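Local coordinates for protein peptidoglycan synthase activator LpoP (PDB 6W5Q) that probably activates a peptidoglycan synthase as a lipoprotein partner in cell-wall synthesis, this chain being its globular C-terminal domain, at residues 53-57 and 88-92. Residue numbers count along the deposited sequence, not the author numbering.
Sequences YRLAQ and GLWEL
Residues 53-57 and 88-92 are both alpha-helical, in the middle of helices 49-61 and 83-99. The two segments run nearly parallel. Their axes cross at 19° and come within 10.4 Å. Register is set by Tyr-53 opposite Leu-89 (CA-CA 6.3 Å) and Gln-57 opposite Leu-92 (CA-CA 7.1 Å). The contact buries 251 Å², most of it on Tyr-53 and Leu-92, with Leu-89 next.

Tyr-53 takes chi1 t, which carries its ring across to helix 83-99 although its CA-CB bond points sideways. The ring edge meets the Gly-88 backbone, with Tyr-53 CE1 3.6 Å from Gly-88 C. Gly-88 has no side chain, and a CB there would crowd this ring. Leu-89, with chi1 m and chi2 t, brings its CD2 to the same edge, 3.8 Å from Tyr-53 CD1.

The CA-CB bond of Leu-92 points toward helix 49-61. With chi1 at -97° and chi2 p, both its methyls reach that helix. Leu-92 CD1 lies 3.6 Å from Tyr-53 CE1. Leu-92 CD2 fits against the helix surface, 3.4 Å from Tyr-53 O, 3.8 Å from Ala-56 CB and 3.6 Å from Gln-57 CG. These contacts are van der Waals. Tyr-53 O accepts the backbone hydrogen bond from Gln-57 N (3.1 Å) within its own helix.

Ala-56 also touches Ala-72 of helix 65-78, the helix between these two in sequence. Trp-90 packs on helices 65-78 and 103-114. Near-parallel packing of alternate helices, with the intervening helix running back against both, is characteristic of the tetratricopeptide repeat (TPR) fold.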
loop_
_atom_site.group_PDB
_atom_site.type_symbol
_atom_site.label_atom_id
_atom_site.label_comp_id
_atom_site.label_asym_id
_atom_site.label_seq_id
_atom_site.Cartn_x
_atom_site.Cartn_y
_atom_site.Cartn_z
ATOM N N TYR A 53 -3.136 -0.396 -0.138
ATOM C CA TYR A 53 -2.110 -0.920 0.756
ATOM C C TYR A 53 -1.172 -1.882 0.033
ATOM O O TYR A 53 0.056 -1.779 0.146
ATOM C CB TYR A 53 -2.774 -1.614 1.940
ATOM C CG TYR A 53 -1.778 -2.261 2.868
ATOM C CD1 TYR A 53 -1.082 -1.500 3.803
ATOM C CD2 TYR A 53 -1.538 -3.631 2.818
ATOM C CE1 TYR A 53 -0.169 -2.085 4.669
ATOM C CE2 TYR A 53 -0.629 -4.228 3.676
ATOM C CZ TYR A 53 0.053 -3.447 4.602
ATOM O OH TYR A 53 0.962 -4.027 5.456
ATOM N N ARG A 54 -1.735 -2.830 -0.713
ATOM C CA ARG A 54 -0.903 -3.790 -1.437
ATOM C C ARG A 54 -0.174 -3.120 -2.588
ATOM O O ARG A 54 0.966 -3.483 -2.913
ATOM C CB ARG A 54 -1.764 -4.940 -1.976
ATOM C CG ARG A 54 -2.715 -5.492 -0.955
ATOM C CD ARG A 54 -2.998 -6.957 -1.155
ATOM N NE ARG A 54 -3.773 -7.457 -0.028
ATOM C CZ ARG A 54 -3.926 -8.738 0.280
ATOM N NH1 ARG A 54 -3.357 -9.689 -0.460
ATOM N NH2 ARG A 54 -4.650 -9.067 1.340
ATOM N N LEU A 55 -0.842 -2.182 -3.257
ATOM C CA LEU A 55 -0.201 -1.456 -4.344
ATOM C C LEU A 55 1.003 -0.670 -3.834
ATOM O O LEU A 55 2.085 -0.717 -4.427
ATOM C CB LEU A 55 -1.227 -0.542 -5.015
ATOM C CG LEU A 55 -0.728 0.224 -6.243
ATOM C CD1 LEU A 55 0.092 -0.694 -7.125
ATOM C CD2 LEU A 55 -1.900 0.854 -7.015
ATOM N N ALA A 56 0.847 0.025 -2.702
ATOM C CA ALA A 56 1.975 0.755 -2.128
ATOM C C ALA A 56 3.098 -0.199 -1.759
ATOM O O ALA A 56 4.278 0.130 -1.904
ATOM C CB ALA A 56 1.515 1.552 -0.902
ATOM N N GLN A 57 2.750 -1.400 -1.297
ATOM C CA GLN A 57 3.772 -2.368 -0.938
ATOM C C GLN A 57 4.604 -2.782 -2.146
ATOM O O GLN A 57 5.845 -2.812 -2.088
ATOM C CB GLN A 57 3.123 -3.581 -0.299
ATOM C CG GLN A 57 2.983 -3.467 1.188
ATOM C CD GLN A 57 2.976 -4.829 1.824
ATOM O OE1 GLN A 57 1.934 -5.310 2.271
ATOM N NE2 GLN A 57 4.143 -5.477 1.855
ATOM N N GLY A 88 -0.971 -0.136 9.466
ATOM C CA GLY A 88 -0.190 -0.701 8.376
ATOM C C GLY A 88 0.242 0.342 7.364
ATOM O O GLY A 88 1.409 0.392 6.963
ATOM N N LEU A 89 -0.691 1.194 6.937
ATOM C CA LEU A 89 -0.369 2.206 5.927
ATOM C C LEU A 89 0.673 3.202 6.454
ATOM O O LEU A 89 1.622 3.559 5.740
ATOM C CB LEU A 89 -1.661 2.912 5.468
ATOM C CG LEU A 89 -2.601 2.095 4.540
ATOM C CD1 LEU A 89 -4.043 2.562 4.614
ATOM C CD2 LEU A 89 -2.145 2.097 3.055
ATOM N N TRP A 90 0.549 3.626 7.718
ATOM C CA TRP A 90 1.550 4.543 8.255
ATOM C C TRP A 90 2.940 3.907 8.280
ATOM O O TRP A 90 3.931 4.564 7.939
ATOM C CB TRP A 90 1.154 5.022 9.649
ATOM C CG TRP A 90 0.195 6.170 9.639
ATOM C CD1 TRP A 90 -1.049 6.201 10.205
ATOM C CD2 TRP A 90 0.399 7.471 9.047
ATOM N NE1 TRP A 90 -1.630 7.434 10.001
ATOM C CE2 TRP A 90 -0.764 8.231 9.299
ATOM C CE3 TRP A 90 1.451 8.062 8.335
ATOM C CZ2 TRP A 90 -0.909 9.545 8.857
ATOM C CZ3 TRP A 90 1.299 9.377 7.892
ATOM C CH2 TRP A 90 0.126 10.098 8.152
ATOM N N GLU A 91 3.031 2.627 8.671
ATOM C CA GLU A 91 4.321 1.939 8.634
ATOM C C GLU A 91 4.894 1.920 7.221
ATOM O O GLU A 91 6.090 2.147 7.027
ATOM C CB GLU A 91 4.194 0.512 9.176
ATOM C CG GLU A 91 5.475 -0.301 8.997
ATOM C CD GLU A 91 6.694 0.335 9.701
ATOM O OE1 GLU A 91 6.510 1.058 10.712
ATOM O OE2 GLU A 91 7.848 0.113 9.243
ATOM N N LEU A 92 4.047 1.670 6.218
ATOM C CA LEU A 92 4.484 1.782 4.831
ATOM C C LEU A 92 4.984 3.185 4.516
ATOM O O LEU A 92 5.975 3.358 3.800
ATOM C CB LEU A 92 3.336 1.422 3.886
ATOM C CG LEU A 92 3.275 -0.002 3.339
ATOM C CD1 LEU A 92 3.287 -1.032 4.472
ATOM C CD2 LEU A 92 2.042 -0.170 2.422
#